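Local structure of thioredoxin reductase (Streptococcus pyogenes, 5UWY) at residues A[147-152]-A[200-205]; A[158-163]-A[185-190]. The protein probably uses NADPH, by way of a bound FAD and a redox-active cysteine pair, to reduce the disulphide of thioredoxin. All coordinates share one frame; numbering follows the deposited sequence.

Contact 1: residues A[147-152]-A[200-205]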
ATOM      1  N   LEU A 147     -22.609   2.680 -20.162  1.00 54.17           N
ATOM      2  CA  LEU A 147     -23.193   4.007 -20.049  1.00 60.08           C
ATOM      3  C   LEU A 147     -22.472   4.757 -18.939  1.00 58.82           C
ATOM      4  O   LEU A 147     -22.305   4.223 -17.842  1.00 55.56           O
ATOM      5  CB  LEU A 147     -24.694   3.917 -19.749  1.00 52.53           C
ATOM      6  CG  LEU A 147     -25.455   5.235 -19.626  1.00 51.90           C
ATOM      7  CD1 LEU A 147     -25.649   5.845 -20.999  1.00 52.56           C
ATOM      8  CD2 LEU A 147     -26.792   5.029 -18.930  1.00 52.01           C
ATOM      9  N   VAL A 148     -22.035   5.979 -19.223  1.00 48.98           N
ATOM     10  CA  VAL A 148     -21.344   6.819 -18.250  1.00 48.09           C
ATOM     11  C   VAL A 148     -22.232   8.015 -17.945  1.00 48.63           C
ATOM     12  O   VAL A 148     -22.702   8.693 -18.865  1.00 49.69           O
ATOM     13  CB  VAL A 148     -19.965   7.267 -18.767  1.00 50.14           C
ATOM     14  CG1 VAL A 148     -19.540   8.577 -18.113  1.00 47.43           C
ATOM     15  CG2 VAL A 148     -18.929   6.184 -18.516  1.00 55.98           C
ATOM     16  N   VAL A 149     -22.470   8.277 -16.664  1.00 49.03           N
ATOM     17  CA  VAL A 149     -23.338   9.381 -16.264  1.00 48.53           C
ATOM     18  C   VAL A 149     -22.482  10.548 -15.787  1.00 53.92           C
ATOM     19  O   VAL A 149     -21.629  10.385 -14.905  1.00 61.23           O
ATOM     20  CB  VAL A 149     -24.333   8.950 -15.177  1.00 48.38           C
ATOM     21  CG1 VAL A 149     -25.316  10.071 -14.904  1.00 56.69           C
ATOM     22  CG2 VAL A 149     -25.056   7.681 -15.593  1.00 48.81           C
ATOM     23  N   GLY A 150     -22.711  11.720 -16.363  1.00 48.86           N
ATOM     24  CA  GLY A 150     -22.007  12.931 -15.987  1.00 48.60           C
ATOM     25  C   GLY A 150     -21.532  13.713 -17.197  1.00 49.37           C
ATOM     26  O   GLY A 150     -21.630  13.277 -18.342  1.00 50.79           O
ATOM     27  N   GLY A 151     -20.996  14.896 -16.907  1.00 53.07           N
ATOM     28  CA  GLY A 151     -20.508  15.779 -17.949  1.00 50.10           C
ATOM     29  C   GLY A 151     -19.308  16.614 -17.546  1.00 49.53           C
ATOM     30  O   GLY A 151     -18.944  17.564 -18.247  1.00 55.44           O
ATOM     31  N   GLY A 152     -18.687  16.276 -16.420  1.00 48.34           N
ATOM     32  CA  GLY A 152     -17.484  16.945 -15.972  1.00 47.78           C
ATOM     33  C   GLY A 152     -16.230  16.227 -16.433  1.00 52.56           C
ATOM     34  O   GLY A 152     -16.251  15.376 -17.324  1.00 52.94           O
ATOM     35  N   SER A 200     -30.377  14.767 -21.470  1.00 82.04           N
ATOM     36  CA  SER A 200     -31.051  13.561 -21.015  1.00 64.89           C
ATOM     37  C   SER A 200     -30.602  13.211 -19.604  1.00 57.63           C
ATOM     38  O   SER A 200     -29.518  13.594 -19.158  1.00 65.35           O
ATOM     39  CB  SER A 200     -30.788  12.384 -21.961  1.00 61.37           C
ATOM     40  OG  SER A 200     -31.083  12.737 -23.302  1.00 71.01           O
ATOM     41  N   VAL A 201     -31.457  12.465 -18.909  1.00 57.55           N
ATOM     42  CA  VAL A 201     -31.220  12.032 -17.539  1.00 61.37           C
ATOM     43  C   VAL A 201     -31.584  10.558 -17.440  1.00 62.10           C
ATOM     44  O   VAL A 201     -32.556  10.109 -18.059  1.00 75.01           O
ATOM     45  CB  VAL A 201     -32.037  12.875 -16.532  1.00 66.18           C
ATOM     46  CG1 VAL A 201     -32.181  12.162 -15.192  1.00 64.47           C
ATOM     47  CG2 VAL A 201     -31.396  14.239 -16.337  1.00 67.03           C
ATOM     48  N   VAL A 202     -30.787   9.797 -16.685  1.00 54.39           N
ATOM     49  CA  VAL A 202     -31.135   8.411 -16.406  1.00 54.11           C
ATOM     50  C   VAL A 202     -32.443   8.369 -15.629  1.00 54.74           C
ATOM     51  O   VAL A 202     -32.584   9.008 -14.578  1.00 54.36           O
ATOM     52  CB  VAL A 202     -30.000   7.719 -15.633  1.00 55.78           C
ATOM     53  CG1 VAL A 202     -30.546   6.596 -14.760  1.00 56.55           C
ATOM     54  CG2 VAL A 202     -28.948   7.186 -16.592  1.00 53.71           C
ATOM     55  N   LYS A 203     -33.415   7.624 -16.154  1.00 55.80           N
ATOM     56  CA  LYS A 203     -34.686   7.466 -15.461  1.00 62.97           C
ATOM     57  C   LYS A 203     -34.688   6.232 -14.567  1.00 59.50           C
ATOM     58  O   LYS A 203     -35.010   6.332 -13.377  1.00 55.25           O
ATOM     59  CB  LYS A 203     -35.845   7.398 -16.463  1.00 58.34           C
ATOM     60  N   GLU A 204     -34.327   5.067 -15.106  1.00 59.53           N
ATOM     61  CA  GLU A 204     -34.338   3.882 -14.253  1.00 54.70           C
ATOM     62  C   GLU A 204     -33.427   2.807 -14.826  1.00 59.05           C
ATOM     63  O   GLU A 204     -33.344   2.646 -16.041  1.00 60.24           O
ATOM     64  CB  GLU A 204     -35.761   3.332 -14.084  1.00 55.88           C
ATOM     65  N   ILE A 205     -32.763   2.062 -13.946  1.00 52.88           N
ATOM     66  CA  ILE A 205     -31.854   0.994 -14.346  1.00 52.25           C
ATOM     67  C   ILE A 205     -32.567  -0.341 -14.191  1.00 59.76           C
ATOM     68  O   ILE A 205     -33.164  -0.618 -13.144  1.00 69.25           O
ATOM     69  CB  ILE A 205     -30.554   1.027 -13.526  1.00 58.93           C
ATOM     70  CG1 ILE A 205     -29.896   2.403 -13.633  1.00 53.93           C
ATOM     71  CG2 ILE A 205     -29.600  -0.048 -14.005  1.00 64.78           C
ATOM     72  CD1 ILE A 205     -28.625   2.534 -12.822  1.00 49.02           C
TER

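Contact 2: residues A[158-163]-A[185-190]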
ATOM      1  N   GLU A 158     -13.136   9.102 -17.198  1.00 47.36           N
ATOM      2  CA  GLU A 158     -13.500   7.730 -16.863  1.00 53.26           C
ATOM      3  C   GLU A 158     -14.103   7.009 -18.065  1.00 51.32           C
ATOM      4  O   GLU A 158     -13.939   5.792 -18.205  1.00 61.24           O
ATOM      5  CB  GLU A 158     -14.456   7.712 -15.662  1.00 52.67           C
ATOM      6  CG  GLU A 158     -15.929   7.476 -15.988  1.00 60.53           C
ATOM      7  CD  GLU A 158     -16.820   7.551 -14.755  1.00 61.86           C
ATOM      8  OE1 GLU A 158     -17.742   8.396 -14.722  1.00 57.47           O
ATOM      9  OE2 GLU A 158     -16.596   6.760 -13.813  1.00 60.91           O
ATOM     10  N   ALA A 159     -14.765   7.745 -18.961  1.00 53.04           N
ATOM     11  CA  ALA A 159     -15.319   7.128 -20.162  1.00 50.04           C
ATOM     12  C   ALA A 159     -14.215   6.674 -21.109  1.00 56.09           C
ATOM     13  O   ALA A 159     -14.201   5.515 -21.555  1.00 63.35           O
ATOM     14  CB  ALA A 159     -16.269   8.100 -20.864  1.00 47.75           C
ATOM     15  N   ILE A 160     -13.271   7.566 -21.433  1.00 55.82           N
ATOM     16  CA  ILE A 160     -12.237   7.138 -22.370  1.00 56.18           C
ATOM     17  C   ILE A 160     -11.313   6.112 -21.727  1.00 50.23           C
ATOM     18  O   ILE A 160     -10.704   5.297 -22.428  1.00 55.77           O
ATOM     19  CB  ILE A 160     -11.456   8.334 -22.945  1.00 60.11           C
ATOM     20  CG1 ILE A 160     -11.265   9.420 -21.891  1.00 61.38           C
ATOM     21  CG2 ILE A 160     -12.169   8.888 -24.175  1.00 76.47           C
ATOM     22  CD1 ILE A 160     -10.440  10.589 -22.385  1.00 64.96           C
ATOM     23  N   TYR A 161     -11.205   6.104 -20.397  1.00 45.54           N
ATOM     24  CA  TYR A 161     -10.545   4.976 -19.746  1.00 44.87           C
ATOM     25  C   TYR A 161     -11.339   3.694 -19.961  1.00 57.12           C
ATOM     26  O   TYR A 161     -10.759   2.621 -20.168  1.00 60.87           O
ATOM     27  CB  TYR A 161     -10.354   5.241 -18.252  1.00 43.98           C
ATOM     28  CG  TYR A 161      -9.841   4.035 -17.487  1.00 43.40           C
ATOM     29  CD1 TYR A 161      -8.498   3.677 -17.530  1.00 43.26           C
ATOM     30  CD2 TYR A 161     -10.700   3.253 -16.726  1.00 51.28           C
ATOM     31  CE1 TYR A 161      -8.027   2.575 -16.833  1.00 42.86           C
ATOM     32  CE2 TYR A 161     -10.237   2.149 -16.029  1.00 42.69           C
ATOM     33  CZ  TYR A 161      -8.901   1.815 -16.085  1.00 44.88           C
ATOM     34  OH  TYR A 161      -8.443   0.717 -15.391  1.00 58.77           O
ATOM     35  N   LEU A 162     -12.669   3.790 -19.928  1.00 55.80           N
ATOM     36  CA  LEU A 162     -13.506   2.622 -20.164  1.00 45.63           C
ATOM     37  C   LEU A 162     -13.429   2.130 -21.603  1.00 52.94           C
ATOM     38  O   LEU A 162     -13.746   0.962 -21.859  1.00 46.76           O
ATOM     39  CB  LEU A 162     -14.954   2.931 -19.787  1.00 45.84           C
ATOM     40  CG  LEU A 162     -15.229   2.888 -18.284  1.00 45.01           C
ATOM     41  CD1 LEU A 162     -16.686   3.194 -17.981  1.00 45.35           C
ATOM     42  CD2 LEU A 162     -14.828   1.538 -17.717  1.00 44.51           C
ATOM     43  N   THR A 163     -13.013   2.980 -22.547  1.00 51.13           N
ATOM     44  CA  THR A 163     -12.822   2.508 -23.917  1.00 48.05           C
ATOM     45  C   THR A 163     -11.755   1.422 -24.016  1.00 53.21           C
ATOM     46  O   THR A 163     -11.689   0.727 -25.037  1.00 66.41           O
ATOM     47  CB  THR A 163     -12.453   3.666 -24.846  1.00 48.77           C
ATOM     48  OG1 THR A 163     -11.189   4.217 -24.454  1.00 55.51           O
ATOM     49  CG2 THR A 163     -13.514   4.747 -24.804  1.00 53.29           C
ATOM     50  N   GLN A 185     -12.544  17.181 -23.865  1.00 65.23           N
ATOM     51  CA  GLN A 185     -13.665  17.151 -24.798  1.00 64.95           C
ATOM     52  C   GLN A 185     -13.196  16.737 -26.186  1.00 69.32           C
ATOM     53  O   GLN A 185     -13.756  15.818 -26.795  1.00 73.67           O
ATOM     54  CB  GLN A 185     -14.354  18.516 -24.849  1.00 69.54           C
ATOM     55  CG  GLN A 185     -15.101  18.897 -23.581  1.00 70.94           C
ATOM     56  CD  GLN A 185     -16.066  20.048 -23.803  1.00 68.85           C
ATOM     57  OE1 GLN A 185     -16.845  20.045 -24.758  1.00 69.49           O
ATOM     58  NE2 GLN A 185     -16.016  21.039 -22.920  1.00 62.56           N
ATOM     59  N   ASP A 186     -12.153  17.398 -26.693  1.00 69.72           N
ATOM     60  CA  ASP A 186     -11.599  17.035 -27.993  1.00 73.21           C
ATOM     61  C   ASP A 186     -11.116  15.589 -28.002  1.00 71.44           C
ATOM     62  O   ASP A 186     -11.345  14.856 -28.972  1.00 75.78           O
ATOM     63  CB  ASP A 186     -10.455  17.982 -28.358  1.00 78.69           C
ATOM     64  CG  ASP A 186     -10.941  19.377 -28.708  1.00 81.59           C
ATOM     65  OD1 ASP A 186     -12.057  19.500 -29.257  1.00 81.98           O
ATOM     66  OD2 ASP A 186     -10.207  20.349 -28.435  1.00 75.47           O
ATOM     67  N   ARG A 187     -10.450  15.163 -26.925  1.00 63.82           N
ATOM     68  CA  ARG A 187      -9.974  13.785 -26.843  1.00 64.81           C
ATOM     69  C   ARG A 187     -11.132  12.795 -26.901  1.00 61.26           C
ATOM     70  O   ARG A 187     -11.010  11.717 -27.497  1.00 55.10           O
ATOM     71  CB  ARG A 187      -9.164  13.590 -25.561  1.00 68.00           C
ATOM     72  CG  ARG A 187      -8.558  12.206 -25.404  1.00 71.31           C
ATOM     73  CD  ARG A 187      -7.085  12.299 -25.036  1.00 65.40           C
ATOM     74  NE  ARG A 187      -6.870  13.139 -23.861  1.00 53.17           N
ATOM     75  CZ  ARG A 187      -5.698  13.672 -23.530  1.00 68.06           C
ATOM     76  NH1 ARG A 187      -4.632  13.457 -24.289  1.00 73.66           N
ATOM     77  NH2 ARG A 187      -5.592  14.426 -22.445  1.00 70.04           N
ATOM     78  N   ALA A 188     -12.265  13.145 -26.292  1.00 60.94           N
ATOM     79  CA  ALA A 188     -13.426  12.263 -26.328  1.00 60.53           C
ATOM     80  C   ALA A 188     -14.043  12.232 -27.720  1.00 69.38           C
ATOM     81  O   ALA A 188     -14.246  11.157 -28.294  1.00 80.46           O
ATOM     82  CB  ALA A 188     -14.454  12.704 -25.287  1.00 57.44           C
ATOM     83  N   PHE A 189     -14.336  13.407 -28.286  1.00 71.29           N
ATOM     84  CA  PHE A 189     -14.894  13.458 -29.635  1.00 76.37           C
ATOM     85  C   PHE A 189     -14.000  12.738 -30.639  1.00 70.79           C
ATOM     86  O   PHE A 189     -14.492  12.229 -31.653  1.00 71.58           O
ATOM     87  CB  PHE A 189     -15.107  14.911 -30.068  1.00 78.09           C
ATOM     88  CG  PHE A 189     -15.914  15.730 -29.095  1.00 73.14           C
ATOM     89  CD1 PHE A 189     -17.012  15.186 -28.443  1.00 59.99           C
ATOM     90  CD2 PHE A 189     -15.577  17.051 -28.837  1.00 73.70           C
ATOM     91  CE1 PHE A 189     -17.753  15.941 -27.551  1.00 56.86           C
ATOM     92  CE2 PHE A 189     -16.310  17.811 -27.943  1.00 67.76           C
ATOM     93  CZ  PHE A 189     -17.401  17.255 -27.301  1.00 62.70           C
ATOM     94  N   ALA A 190     -12.693  12.670 -30.365  1.00 65.03           N
ATOM     95  CA  ALA A 190     -11.765  12.016 -31.282  1.00 57.69           C
ATOM     96  C   ALA A 190     -11.824  10.495 -31.188  1.00 65.83           C
ATOM     97  O   ALA A 190     -11.586   9.812 -32.191  1.00 68.66           O
ATOM     98  CB  ALA A 190     -10.340  12.502 -31.016  1.00 55.91           C
TER

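Contact 1: residues A[147-152]-A[200-205]
L147 and V149, both on strand 145-149, meet V202 on strand 200-207 in a small, buried, purely apolar contact that packs an antiparallel sheet against one side of a parallel one. The three side chains converge on a single methyl: V202 CG2 lies 3.8 Å from L147 CD2 and 4.0 Å from V149 CG2. L147 and V202 run alongside each other in opposed directions, and V149 lies across V202, roughly perpendicular to it. V149 presents CG2, the branch beside its own backbone N, because CG1 takes the place anti to that nitrogen (chi1 -173°). With the two CA atoms of V149 and V202 still 7.9 Å apart, the sheets join here through side chains. Strand 145-149 bonds through its backbone to strands 168-172 and 232-235 (V148 to T170 and V172, L147 and V149 to F234), while strand 200-207 pairs with strand 212-219. T170 and V172 also pack on L147, and V215 on V202, continuing the apolar layer. One step beyond V202, K203 and E204 form a classic beta bulge opposite strand 212-219. Beyond V149 the chain turns through G150, G151 and G152, the last being the N-cap of helix 153-162. G150 has a backbone conformation (phi 134°, psi 174°) characteristic of glycine. This strand-turn-helix, with glycines at 150 and 152, is consistent with the dinucleotide-binding turn of a Rossmann-type NADPH domain.

Contact 2: residues A[158-163]-A[185-190]
I160 of helix 153-162 reaches across to helix 182-190 and touches it with two separate methyl groups. Its CD1 comes to 3.9 Å from CG of R187, meeting the aliphatic base of that side chain and lying roughly perpendicular to it. Its CG2 rests against the backbone of A188, 4.2 Å from the CA atom, near the closest approach of the two segments, where the CA atoms of I160 and A188 are 6.6 Å apart. The torsions of I160 divide the work: chi1 of 36° tucks CG1 over the backbone, with N to one side and C to the other, and an extended chi2 of 177° carries CD1 outward to the arginine. Past CG the arginine chain is kinked rather than extended. Its NE then makes a long, weak ion pair with E304 of the second subunit, whose F306 also packs on R187. E304 of that subunit packs on I160 as well. On the inner side of helix 153-162, A159 and L162 pack on strands 145-149 and 168-172. The chemistry is thus divided along one side chain: the hydrocarbon part of R187 serves the interhelical packing, while the weak pairing of its charged end probably adds little electrostatic energy.

In the fold
Contacts 1 and 2 have centres about 16 Å apart and are joined by one continuous strand-turn-helix unit, strand 145-149 running into helix 153-162. V148 couples them directly, its CG2 packing 3.8 Å from L162 CD1 and 4.0 Å from A159 CB. Its other methyl, V148 CG1, packs 3.8 Å from E158 OE1. The strand thus has strand 200-207 of the antiparallel sheet packed on one face and helix 153-162 on the other, with helix 182-190 beyond. Contact 1 does not touch the flavin: the V149 side chain is about 14 Å from a bound FAD. Both contacts belong to what is probably the NADPH domain.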